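Local coordinates for 11S globulin seed storage protein (Amaranthus hypochondriacus, PDB 3QAC) that probably serves as a nutrient reservoir in the amaranth seed, each subunit being folded into a pair of cupin domains, at residues 19-24 with 366-371; 339-344 with 399-404; 75-80 with 159-164; 141-146 with 315-320. All coordinates share one frame; numbering follows the deposited sequence.

Contact 1 (19-24 with 366-371); sequences LTALEP and SVFDEE
Leu-19 grips Val-367 and Phe-368, where the chain turns a corner, by its backbone and its side chain together. Leu-19 N donates a nearly straight hydrogen bond (172°) to Val-367 O at 2.7 Å, the donor standing somewhat above the carbonyl plane. Beside it, Leu-19 CD1 packs on Val-367 CG2 at 3.7 Å, branched aliphatic tips crossing at a slant. Phe-368 holds CG anti to its backbone N (chi1 -166°), which lays the rim of the ring along the loop: CD2 lies 3.3 Å from Leu-19 O, in the plane of the ring, and CE2 lies 3.4 Å from Ala-21 N. A carbonyl oxygen suits this rim, where aromatic C-H groups are slightly positive. The small methyl of Ala-21 admits the carboxylate of Glu-370, with Ala-21 CB 3.7 Å from Glu-370 OE2. What presents Val-367 and Phe-368 together is a classic beta bulge, in which both residues lie opposite Ile-359 of the adjoining strand 354-360. Farther out, Leu-19 also rests on Val-378 and on Glu-44 of helix 43-48, while the backbone of Leu-22 bonds to Leu-377. The loop preceding strand 26-30 thus packs against helix 43-48 and strands 354-360, 366-373 and 377-380.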
loop_
_atom_site.group_PDB
_atom_site.type_symbol
_atom_site.label_atom_id
_atom_site.label_comp_id
_atom_site.label_asym_id
_atom_site.label_seq_id
_atom_site.Cartn_x
_atom_site.Cartn_y
_atom_site.Cartn_z
ATOM N N LEU A 19 15.947 21.941 -4.141
ATOM C CA LEU A 19 14.914 21.720 -5.131
ATOM C C LEU A 19 15.155 22.722 -6.225
ATOM O O LEU A 19 15.861 23.712 -6.043
ATOM C CB LEU A 19 13.525 21.918 -4.559
ATOM C CG LEU A 19 13.080 20.998 -3.429
ATOM C CD1 LEU A 19 11.794 21.551 -2.790
ATOM C CD2 LEU A 19 12.901 19.569 -3.919
ATOM N N THR A 20 14.567 22.453 -7.372
ATOM C CA THR A 20 14.825 23.259 -8.532
ATOM C C THR A 20 13.508 23.564 -9.219
ATOM O O THR A 20 12.566 22.771 -9.156
ATOM C CB THR A 20 15.808 22.525 -9.461
ATOM O OG1 THR A 20 17.119 23.075 -9.272
ATOM C CG2 THR A 20 15.399 22.651 -10.907
ATOM N N ALA A 21 13.417 24.739 -9.827
ATOM C CA ALA A 21 12.324 25.015 -10.732
ATOM C C ALA A 21 12.582 24.122 -11.934
ATOM O O ALA A 21 13.574 24.289 -12.634
ATOM C CB ALA A 21 12.317 26.470 -11.125
ATOM N N LEU A 22 11.704 23.153 -12.143
ATOM C CA LEU A 22 11.888 22.151 -13.183
ATOM C C LEU A 22 11.081 22.418 -14.443
ATOM O O LEU A 22 9.908 22.798 -14.406
ATOM C CB LEU A 22 11.564 20.758 -12.648
ATOM C CG LEU A 22 12.467 20.298 -11.506
ATOM C CD1 LEU A 22 11.895 19.080 -10.777
ATOM C CD2 LEU A 22 13.913 20.033 -12.026
ATOM N N GLU A 23 11.738 22.196 -15.571
ATOM C CA GLU A 23 11.104 22.328 -16.859
ATOM C C GLU A 23 11.342 21.049 -17.634
ATOM O O GLU A 23 12.187 20.237 -17.247
ATOM C CB GLU A 23 11.662 23.538 -17.587
ATOM C CG GLU A 23 11.642 24.779 -16.722
ATOM C CD GLU A 23 12.162 25.995 -17.461
ATOM O OE1 GLU A 23 11.965 26.068 -18.690
ATOM O OE2 GLU A 23 12.766 26.872 -16.814
ATOM N N PRO A 24 10.547 20.832 -18.691
ATOM C CA PRO A 24 10.700 19.616 -19.488
ATOM C C PRO A 24 12.144 19.507 -19.949
ATOM O O PRO A 24 12.741 20.530 -20.276
ATOM C CB PRO A 24 9.790 19.861 -20.698
ATOM C CG PRO A 24 8.828 20.892 -20.265
ATOM C CD PRO A 24 9.539 21.741 -19.247
ATOM N N SER A 366 16.481 26.148 4.028
ATOM C CA SER A 366 15.809 26.481 2.784
ATOM C C SER A 366 16.345 25.552 1.706
ATOM O O SER A 366 17.547 25.351 1.606
ATOM C CB SER A 366 16.059 27.940 2.409
ATOM O OG SER A 366 15.540 28.238 1.119
ATOM N N VAL A 367 15.468 24.943 0.921
ATOM C CA VAL A 367 15.946 24.059 -0.136
ATOM C C VAL A 367 15.521 24.658 -1.443
ATOM O O VAL A 367 15.796 24.137 -2.512
ATOM C CB VAL A 367 15.402 22.633 0.000
ATOM C CG1 VAL A 367 16.036 21.947 1.221
ATOM C CG2 VAL A 367 13.852 22.637 0.073
ATOM N N PHE A 368 14.857 25.792 -1.334
ATOM C CA PHE A 368 14.308 26.442 -2.496
ATOM C C PHE A 368 13.954 27.866 -2.131
ATOM O O PHE A 368 13.288 28.115 -1.125
ATOM C CB PHE A 368 13.051 25.714 -2.975
ATOM C CG PHE A 368 12.623 26.128 -4.333
ATOM C CD1 PHE A 368 11.544 26.970 -4.507
ATOM C CD2 PHE A 368 13.331 25.698 -5.448
ATOM C CE1 PHE A 368 11.158 27.358 -5.774
ATOM C CE2 PHE A 368 12.963 26.084 -6.705
ATOM C CZ PHE A 368 11.875 26.922 -6.874
ATOM N N ASP A 369 14.427 28.795 -2.948
ATOM C CA ASP A 369 14.090 30.198 -2.803
ATOM C C ASP A 369 14.327 30.847 -4.152
ATOM O O ASP A 369 15.359 31.461 -4.386
ATOM C CB ASP A 369 14.930 30.870 -1.716
ATOM C CG ASP A 369 14.446 32.294 -1.400
ATOM O OD1 ASP A 369 13.383 32.703 -1.930
ATOM O OD2 ASP A 369 15.134 33.002 -0.622
ATOM N N GLU A 370 13.363 30.670 -5.045
ATOM C CA GLU A 370 13.487 31.087 -6.427
ATOM C C GLU A 370 12.100 31.538 -6.845
ATOM O O GLU A 370 11.129 31.324 -6.109
ATOM C CB GLU A 370 13.908 29.889 -7.283
ATOM C CG GLU A 370 14.924 30.200 -8.398
ATOM C CD GLU A 370 14.820 29.234 -9.583
ATOM O OE1 GLU A 370 15.387 28.109 -9.498
ATOM O OE2 GLU A 370 14.162 29.607 -10.595
ATOM N N GLU A 371 12.003 32.134 -8.031
ATOM C CA GLU A 371 10.718 32.536 -8.588
ATOM C C GLU A 371 10.230 31.504 -9.588
ATOM O O GLU A 371 10.971 31.108 -10.487
ATOM C CB GLU A 371 10.838 33.874 -9.309
ATOM C CG GLU A 371 11.173 35.049 -8.418
ATOM C CD GLU A 371 11.611 36.272 -9.222
ATOM O OE1 GLU A 371 11.331 36.313 -10.447
ATOM O OE2 GLU A 371 12.239 37.184 -8.628
#

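Contact 2 (339-344 with 399-404)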
loop_
_atom_site.group_PDB
_atom_site.type_symbol
_atom_site.label_atom_id
_atom_site.label_comp_id
_atom_site.label_asym_id
_atom_site.label_seq_id
_atom_site.Cartn_x
_atom_site.Cartn_y
_atom_site.Cartn_z
ATOM N N HIS A 339 2.896 27.142 4.856
ATOM C CA HIS A 339 2.091 26.000 5.227
ATOM C C HIS A 339 2.857 24.756 4.856
ATOM O O HIS A 339 3.849 24.813 4.129
ATOM C CB HIS A 339 0.774 26.000 4.459
ATOM C CG HIS A 339 0.963 26.027 2.978
ATOM N ND1 HIS A 339 1.415 27.144 2.314
ATOM C CD2 HIS A 339 0.790 25.070 2.036
ATOM C CE1 HIS A 339 1.502 26.880 1.022
ATOM N NE2 HIS A 339 1.127 25.628 0.827
ATOM N N TYR A 340 2.389 23.626 5.364
ATOM C CA TYR A 340 2.938 22.360 4.960
ATOM C C TYR A 340 1.807 21.412 4.698
ATOM O O TYR A 340 0.759 21.505 5.310
ATOM C CB TYR A 340 3.854 21.819 6.039
ATOM C CG TYR A 340 3.150 21.264 7.257
ATOM C CD1 TYR A 340 2.720 22.093 8.279
ATOM C CD2 TYR A 340 2.958 19.909 7.388
ATOM C CE1 TYR A 340 2.108 21.571 9.405
ATOM C CE2 TYR A 340 2.362 19.376 8.495
ATOM C CZ TYR A 340 1.934 20.203 9.509
ATOM O OH TYR A 340 1.327 19.646 10.613
ATOM N N ASN A 341 2.023 20.507 3.771
ATOM C CA ASN A 341 1.053 19.489 3.476
ATOM C C ASN A 341 1.291 18.292 4.390
ATOM O O ASN A 341 2.432 17.794 4.496
ATOM C CB ASN A 341 1.156 19.122 2.007
ATOM C CG ASN A 341 0.912 20.332 1.090
ATOM O OD1 ASN A 341 -0.224 20.570 0.663
ATOM N ND2 ASN A 341 1.976 21.112 0.804
ATOM N N LEU A 342 0.221 17.841 5.053
ATOM C CA LEU A 342 0.335 16.798 6.078
ATOM C C LEU A 342 0.631 15.454 5.487
ATOM O O LEU A 342 1.369 14.660 6.070
ATOM C CB LEU A 342 -0.957 16.614 6.875
ATOM C CG LEU A 342 -1.687 17.679 7.689
ATOM C CD1 LEU A 342 -2.018 17.132 9.083
ATOM C CD2 LEU A 342 -0.978 19.004 7.749
ATOM N N ASN A 343 0.038 15.177 4.335
ATOM C CA ASN A 343 -0.077 13.792 3.915
ATOM C C ASN A 343 0.462 13.453 2.531
ATOM O O ASN A 343 0.441 12.299 2.121
ATOM C CB ASN A 343 -1.540 13.316 4.073
ATOM C CG ASN A 343 -2.543 14.428 3.847
ATOM O OD1 ASN A 343 -2.285 15.377 3.097
ATOM N ND2 ASN A 343 -3.700 14.328 4.502
ATOM N N ALA A 344 0.954 14.441 1.813
ATOM C CA ALA A 344 1.153 14.261 0.386
ATOM C C ALA A 344 2.299 15.126 -0.157
ATOM O O ALA A 344 2.575 16.222 0.365
ATOM C CB ALA A 344 -0.146 14.588 -0.355
ATOM N N SER A 399 -1.640 22.270 -8.166
ATOM C CA SER A 399 -0.917 21.345 -7.320
ATOM C C SER A 399 -1.480 19.941 -7.496
ATOM O O SER A 399 -2.651 19.684 -7.209
ATOM C CB SER A 399 -1.032 21.767 -5.857
ATOM O OG SER A 399 -0.269 22.924 -5.593
ATOM N N PHE A 400 -0.646 19.030 -7.981
ATOM C CA PHE A 400 -1.045 17.635 -8.061
ATOM C C PHE A 400 -0.560 17.035 -6.752
ATOM O O PHE A 400 0.555 17.307 -6.320
ATOM C CB PHE A 400 -0.411 16.982 -9.286
ATOM C CG PHE A 400 -0.761 17.670 -10.586
ATOM C CD1 PHE A 400 0.001 18.732 -11.055
ATOM C CD2 PHE A 400 -1.872 17.266 -11.329
ATOM C CE1 PHE A 400 -0.335 19.363 -12.242
ATOM C CE2 PHE A 400 -2.204 17.888 -12.514
ATOM C CZ PHE A 400 -1.447 18.929 -12.971
ATOM N N LYS A 401 -1.413 16.294 -6.066
ATOM C CA LYS A 401 -1.055 15.823 -4.737
ATOM C C LYS A 401 -1.069 14.310 -4.692
ATOM O O LYS A 401 -2.038 13.670 -5.119
ATOM C CB LYS A 401 -2.001 16.389 -3.688
ATOM C CG LYS A 401 -1.743 17.854 -3.348
ATOM C CD LYS A 401 -3.017 18.575 -2.920
ATOM C CE LYS A 401 -2.723 19.788 -2.023
ATOM N NZ LYS A 401 -2.396 21.048 -2.748
ATOM N N THR A 402 0.010 13.746 -4.163
ATOM C CA THR A 402 0.223 12.305 -4.214
ATOM C C THR A 402 -0.520 11.537 -3.132
ATOM O O THR A 402 -0.030 10.519 -2.676
ATOM C CB THR A 402 1.706 11.959 -4.078
ATOM O OG1 THR A 402 2.156 12.360 -2.786
ATOM C CG2 THR A 402 2.525 12.690 -5.138
ATOM N N SER A 403 -1.682 12.018 -2.698
ATOM C CA SER A 403 -2.546 11.173 -1.875
ATOM C C SER A 403 -3.978 11.624 -1.898
ATOM O O SER A 403 -4.307 12.667 -2.445
ATOM C CB SER A 403 -2.076 11.104 -0.428
ATOM O OG SER A 403 -2.501 12.241 0.291
ATOM N N GLU A 404 -4.824 10.805 -1.288
ATOM C CA GLU A 404 -6.243 11.071 -1.221
ATOM C C GLU A 404 -6.473 12.254 -0.283
ATOM O O GLU A 404 -5.835 12.358 0.756
ATOM C CB GLU A 404 -6.967 9.821 -0.722
ATOM C CG GLU A 404 -8.410 10.069 -0.345
ATOM C CD GLU A 404 -9.234 8.804 -0.325
ATOM O OE1 GLU A 404 -8.657 7.723 -0.035
ATOM O OE2 GLU A 404 -10.458 8.894 -0.601
#
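Asn-341 and Lys-401 bring their side chains together at about a right angle, the amide of one set across the end of the other. Lys-401 leaves its strand with CG beside the backbone N and bends at the far end (chi4 85°), which brings CE to 3.8 Å from Asn-341 OD1. Lys-401 NZ stays 4.1 Å from Asn-341 OD1, too far for a hydrogen bond, so the two meet by packing, with at most a weak electrostatic attraction. The small residues do the close work where both chains have left their strands. Ala-344 points its methyl at the other segment, with CB 3.4 Å from Ser-403 OG and 4.2 Å from Lys-401 CB; the short side chain of alanine lets the two backbones come close, Ala-344 and Thr-402 being nearest in register. The Ser-403 hydroxyl also lies 3.5 Å from Asn-343 O, a weak hydrogen bond at most. Thr-402 flanks the same alanine, its OG1 3.8 Å from Ala-344 C, yet this hydroxyl is engaged by stronger partners: it accepts from His-345 N and from Gln-172 NE2 of a neighbouring subunit. Tyr-340 stacks on Phe-67 of that subunit. The arrangement joins strand 335-341 to strand 394-401, which belong to different antiparallel sheets, as is typical of the cupin beta barrel, here the second cupin domain at a border between subunits.

Contact 3 (75-80 with 159-164)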
loop_
_atom_site.group_PDB
_atom_site.type_symbol
_atom_site.label_atom_id
_atom_site.label_comp_id
_atom_site.label_asym_id
_atom_site.label_seq_id
_atom_site.Cartn_x
_atom_site.Cartn_y
_atom_site.Cartn_z
ATOM N N TYR A 75 -4.661 18.189 -15.758
ATOM C CA TYR A 75 -5.219 19.522 -15.747
ATOM C C TYR A 75 -5.172 20.077 -17.160
ATOM O O TYR A 75 -4.130 20.045 -17.821
ATOM C CB TYR A 75 -4.463 20.426 -14.786
ATOM C CG TYR A 75 -4.922 21.864 -14.817
ATOM C CD1 TYR A 75 -6.119 22.238 -14.234
ATOM C CD2 TYR A 75 -4.145 22.848 -15.403
ATOM C CE1 TYR A 75 -6.544 23.541 -14.253
ATOM C CE2 TYR A 75 -4.559 24.162 -15.422
ATOM C CZ TYR A 75 -5.756 24.502 -14.848
ATOM O OH TYR A 75 -6.177 25.805 -14.860
ATOM N N ILE A 76 -6.318 20.554 -17.621
ATOM C CA ILE A 76 -6.429 21.174 -18.928
ATOM C C ILE A 76 -6.037 22.623 -18.737
ATOM O O ILE A 76 -6.808 23.422 -18.205
ATOM C CB ILE A 76 -7.862 21.079 -19.474
ATOM C CG1 ILE A 76 -8.269 19.611 -19.633
ATOM C CG2 ILE A 76 -7.992 21.816 -20.779
ATOM C CD1 ILE A 76 -7.231 18.738 -20.322
ATOM N N GLU A 77 -4.817 22.953 -19.141
ATOM C CA GLU A 77 -4.274 24.269 -18.884
ATOM C C GLU A 77 -4.908 25.248 -19.843
ATOM O O GLU A 77 -5.132 26.414 -19.517
ATOM C CB GLU A 77 -2.761 24.267 -19.111
ATOM C CG GLU A 77 -2.113 25.584 -18.770
ATOM C CD GLU A 77 -0.711 25.719 -19.326
ATOM O OE1 GLU A 77 -0.502 26.613 -20.178
ATOM O OE2 GLU A 77 0.173 24.937 -18.914
ATOM N N GLN A 78 -5.194 24.754 -21.039
ATOM C CA GLN A 78 -5.617 25.621 -22.116
ATOM C C GLN A 78 -6.453 24.846 -23.093
ATOM O O GLN A 78 -6.202 23.673 -23.345
ATOM C CB GLN A 78 -4.387 26.159 -22.843
ATOM C CG GLN A 78 -4.667 27.312 -23.806
ATOM C CD GLN A 78 -3.402 27.797 -24.513
ATOM O OE1 GLN A 78 -2.937 27.168 -25.464
ATOM N NE2 GLN A 78 -2.843 28.916 -24.049
ATOM N N GLY A 79 -7.443 25.519 -23.657
ATOM C CA GLY A 79 -8.219 24.957 -24.737
ATOM C C GLY A 79 -9.406 24.136 -24.284
ATOM O O GLY A 79 -9.755 24.068 -23.100
ATOM N N ASN A 80 -10.046 23.525 -25.264
ATOM C CA ASN A 80 -11.074 22.547 -25.014
ATOM C C ASN A 80 -10.988 21.473 -26.083
ATOM O O ASN A 80 -10.289 21.620 -27.091
ATOM C CB ASN A 80 -12.464 23.184 -24.983
ATOM C CG ASN A 80 -12.550 24.439 -25.829
ATOM O OD1 ASN A 80 -12.528 24.381 -27.065
ATOM N ND2 ASN A 80 -12.651 25.591 -25.163
ATOM N N VAL A 159 -4.051 22.097 -24.186
ATOM C CA VAL A 159 -2.872 21.829 -23.369
ATOM C C VAL A 159 -3.207 21.201 -22.015
ATOM O O VAL A 159 -3.953 21.763 -21.198
ATOM C CB VAL A 159 -1.982 23.082 -23.202
ATOM C CG1 VAL A 159 -0.755 22.762 -22.349
ATOM C CG2 VAL A 159 -1.558 23.611 -24.561
ATOM N N ALA A 160 -2.650 20.015 -21.799
ATOM C CA ALA A 160 -2.896 19.265 -20.585
ATOM C C ALA A 160 -1.585 19.021 -19.826
ATOM O O ALA A 160 -0.549 18.645 -20.399
ATOM C CB ALA A 160 -3.587 17.960 -20.923
ATOM N N VAL A 161 -1.634 19.282 -18.531
ATOM C CA VAL A 161 -0.509 19.014 -17.681
ATOM C C VAL A 161 -0.881 17.770 -16.904
ATOM O O VAL A 161 -1.900 17.705 -16.209
ATOM C CB VAL A 161 -0.185 20.202 -16.764
ATOM C CG1 VAL A 161 0.959 19.867 -15.853
ATOM C CG2 VAL A 161 0.149 21.429 -17.608
ATOM N N ILE A 162 -0.049 16.762 -17.071
ATOM C CA ILE A 162 -0.371 15.433 -16.626
ATOM C C ILE A 162 0.579 14.965 -15.541
ATOM O O ILE A 162 1.782 14.839 -15.766
ATOM C CB ILE A 162 -0.327 14.494 -17.824
ATOM C CG1 ILE A 162 -1.301 15.008 -18.894
ATOM C CG2 ILE A 162 -0.621 13.063 -17.405
ATOM C CD1 ILE A 162 -1.299 14.229 -20.186
ATOM N N LEU A 163 0.050 14.743 -14.347
ATOM C CA LEU A 163 0.808 14.025 -13.342
ATOM C C LEU A 163 0.578 12.530 -13.513
ATOM O O LEU A 163 -0.577 12.060 -13.575
ATOM C CB LEU A 163 0.419 14.448 -11.931
ATOM C CG LEU A 163 1.182 13.608 -10.907
ATOM C CD1 LEU A 163 2.351 14.391 -10.357
ATOM C CD2 LEU A 163 0.269 13.161 -9.786
ATOM N N ILE A 164 1.681 11.790 -13.596
ATOM C CA ILE A 164 1.636 10.337 -13.713
ATOM C C ILE A 164 2.195 9.729 -12.446
ATOM O O ILE A 164 3.387 9.851 -12.163
ATOM C CB ILE A 164 2.451 9.820 -14.894
ATOM C CG1 ILE A 164 2.134 10.623 -16.160
ATOM C CG2 ILE A 164 2.191 8.333 -15.101
ATOM C CD1 ILE A 164 2.950 10.205 -17.342
#
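Tyr-75 and Val-161 form an antiparallel hydrogen-bonded pair, Tyr-75 N reaching Val-161 O at 2.8 Å and Val-161 N returning to Tyr-75 O at 2.7 Å, before the register slips by one residue at Glu-77 and Gln-78. Val-159 O takes both of their N-H groups, a classic beta bulge, with Gln-78 N at 3.2 Å. The near-helical phi and psi of Glu-77 swing its side chain to lie alongside Val-159, pointing the same way. CG stands anti to the backbone N (chi1 -176°), and the extended chain passes over the valines until Glu-77 OE2 lies 3.7 Å from Val-161 CG2. This oxygen is also hydrogen-bonded to the hydroxyl of Tyr-349. The two strands, 72-78 and 158-164, are neighbours in an antiparallel sheet of the first cupin barrel, where the beta-branched Ile-76, Val-159 and Val-161 suit the extended backbone. On the face bearing Tyr-75 and Val-161, Phe-400 of the second cupin domain packs against both, and the Tyr-75 hydroxyl bonds to Lys-327. The opposite face carries Ile-76 and Ala-160, a non-hydrogen-bonded pair; the isoleucine bends its CD1 back to 3.8 Å from Ala-160 CB, and the small alanine accommodates it.

Contact 4 (141-146 with 315-320)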
loop_
_atom_site.group_PDB
_atom_site.type_symbol
_atom_site.label_atom_id
_atom_site.label_comp_id
_atom_site.label_asym_id
_atom_site.label_seq_id
_atom_site.Cartn_x
_atom_site.Cartn_y
_atom_site.Cartn_z
ATOM N N ALA A 141 -9.390 12.757 -13.806
ATOM C CA ALA A 141 -8.690 11.600 -13.238
ATOM C C ALA A 141 -8.729 10.404 -14.165
ATOM O O ALA A 141 -9.803 9.939 -14.525
ATOM C CB ALA A 141 -9.294 11.223 -11.889
ATOM N N MET A 142 -7.556 9.909 -14.550
ATOM C CA MET A 142 -7.429 8.683 -15.336
ATOM C C MET A 142 -6.986 7.504 -14.471
ATOM O O MET A 142 -5.853 7.478 -14.005
ATOM C CB MET A 142 -6.389 8.866 -16.454
ATOM C CG MET A 142 -6.443 7.775 -17.512
ATOM S SD MET A 142 -8.035 7.776 -18.386
ATOM C CE MET A 142 -8.078 9.448 -19.010
ATOM N N PRO A 143 -7.876 6.528 -14.247
ATOM C CA PRO A 143 -7.502 5.354 -13.451
ATOM C C PRO A 143 -6.443 4.567 -14.183
ATOM O O PRO A 143 -6.357 4.682 -15.401
ATOM C CB PRO A 143 -8.789 4.531 -13.399
ATOM C CG PRO A 143 -9.897 5.517 -13.713
ATOM C CD PRO A 143 -9.293 6.508 -14.654
ATOM N N ALA A 144 -5.637 3.809 -13.446
ATOM C CA ALA A 144 -4.574 3.011 -14.028
ATOM C C ALA A 144 -5.115 2.114 -15.135
ATOM O O ALA A 144 -6.181 1.541 -15.004
ATOM C CB ALA A 144 -3.910 2.190 -12.964
ATOM N N GLY A 145 -4.380 2.015 -16.234
ATOM C CA GLY A 145 -4.677 1.029 -17.249
ATOM C C GLY A 145 -5.795 1.405 -18.207
ATOM O O GLY A 145 -5.975 0.754 -19.233
ATOM N N VAL A 146 -6.566 2.439 -17.876
ATOM C CA VAL A 146 -7.671 2.840 -18.742
ATOM C C VAL A 146 -7.189 3.471 -20.060
ATOM O O VAL A 146 -6.499 4.505 -20.087
ATOM C CB VAL A 146 -8.682 3.778 -18.021
ATOM C CG1 VAL A 146 -9.694 4.314 -18.999
ATOM C CG2 VAL A 146 -9.388 3.045 -16.888
ATOM N N LEU A 315 -14.782 14.777 -6.407
ATOM C CA LEU A 315 -14.387 13.833 -7.454
ATOM C C LEU A 315 -14.193 12.460 -6.822
ATOM O O LEU A 315 -13.077 12.095 -6.415
ATOM C CB LEU A 315 -13.119 14.304 -8.171
ATOM C CG LEU A 315 -12.828 13.662 -9.534
ATOM C CD1 LEU A 315 -14.104 13.373 -10.286
ATOM C CD2 LEU A 315 -11.929 14.538 -10.373
ATOM N N PRO A 316 -15.294 11.697 -6.714
ATOM C CA PRO A 316 -15.311 10.451 -5.927
ATOM C C PRO A 316 -14.326 9.397 -6.430
ATOM O O PRO A 316 -13.797 8.639 -5.626
ATOM C CB PRO A 316 -16.763 9.962 -6.062
ATOM C CG PRO A 316 -17.558 11.226 -6.366
ATOM C CD PRO A 316 -16.627 12.038 -7.246
ATOM N N ILE A 317 -14.081 9.363 -7.735
ATOM C CA ILE A 317 -13.121 8.420 -8.293
ATOM C C ILE A 317 -11.759 8.564 -7.583
ATOM O O ILE A 317 -11.014 7.598 -7.446
ATOM C CB ILE A 317 -12.996 8.598 -9.828
ATOM C CG1 ILE A 317 -12.164 7.486 -10.455
ATOM C CG2 ILE A 317 -12.395 9.944 -10.174
ATOM C CD1 ILE A 317 -12.651 6.105 -10.148
ATOM N N LEU A 318 -11.452 9.758 -7.088
ATOM C CA LEU A 318 -10.171 9.966 -6.438
ATOM C C LEU A 318 -10.044 9.095 -5.202
ATOM O O LEU A 318 -8.956 8.960 -4.637
ATOM C CB LEU A 318 -9.972 11.433 -6.068
ATOM C CG LEU A 318 -9.942 12.340 -7.289
ATOM C CD1 LEU A 318 -9.731 13.790 -6.876
ATOM C CD2 LEU A 318 -8.857 11.856 -8.229
ATOM N N ARG A 319 -11.163 8.528 -4.758
ATOM C CA ARG A 319 -11.116 7.573 -3.665
ATOM C C ARG A 319 -10.291 6.385 -4.161
ATOM O O ARG A 319 -9.542 5.773 -3.411
ATOM C CB ARG A 319 -12.534 7.135 -3.271
ATOM C CG ARG A 319 -12.705 6.651 -1.826
ATOM C CD ARG A 319 -13.852 7.407 -1.115
ATOM N NE ARG A 319 -14.904 7.799 -2.060
ATOM C CZ ARG A 319 -15.714 8.849 -1.920
ATOM N NH1 ARG A 319 -16.614 9.100 -2.860
ATOM N NH2 ARG A 319 -15.628 9.656 -0.865
ATOM N N HIS A 320 -10.419 6.073 -5.439
ATOM C CA HIS A 320 -9.681 4.948 -5.994
ATOM C C HIS A 320 -8.231 5.279 -6.359
ATOM O O HIS A 320 -7.325 4.492 -6.086
ATOM C CB HIS A 320 -10.422 4.316 -7.172
ATOM C CG HIS A 320 -11.339 3.209 -6.762
ATOM N ND1 HIS A 320 -10.895 1.923 -6.533
ATOM C CD2 HIS A 320 -12.669 3.205 -6.497
ATOM C CE1 HIS A 320 -11.917 1.168 -6.165
ATOM N NE2 HIS A 320 -13.004 1.921 -6.138
#
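Ala-141 sets its single methyl among three aliphatic side chains, those of Leu-315, Ile-317 and Leu-318. The closest is Leu-318, whose CD2 comes to 3.7 Å from Ala-141 CB. Its first bond does not aim at the alanine, but with CG beside the backbone N (chi1 -63°) and CD1 running straight on (chi2 180°), it is the other methyl, CD2, that is turned to the alanine. Ile-317 holds CG1 anti to its backbone N (chi1 -171°), which puts CG2 in the crowded position between N and carbonyl carbon and turns that methyl toward the strand, 3.8 Å from Ala-141 CB. Its other branch serves Pro-143: Ile-317 CG1 lies 4.4 Å from the ring atom Pro-143 CG. Leu-315 CD2 adds a looser touch at 4.5 Å from Ala-141 CB. A type I turn from Leu-315 to Leu-318 gathers the three, closed by Leu-318 N on Leu-315 O at 2.9 Å, and Pro-316 suits its second position. Pro-143, rigid and apolar, opens a type II turn. Leu-287 and Val-310 extend the apolar surroundings. No hydrogen bond or charge pair links the two segments; the end of strand 138-142 with Pro-143 and the turn leading into helix 318-321 meet here by apolar packing and fit of shape, without a directional bond.

From the N terminus, 19-24 opens contact 1, which closes only at 366-371 in the second cupin domain and so spans both contact 3 and contact 4. Within that span, 75-80 opens contact 3 and 141-146 opens contact 4 before 159-164 closes contact 3; the two therefore cross, and their strands 72-78 and 138-142 are neighbours in one sheet of the first cupin. Contact 4 closes at 315-320, carrying the chain across to the second cupin. Contact 2, local to that domain, follows both but crosses contact 1, since 366-371 falls between 339-344 and 399-404. Contact 2 touches contact 3 through Phe-400, which also reaches Leu-163, while Glu-404 touches Arg-319 of contact 4.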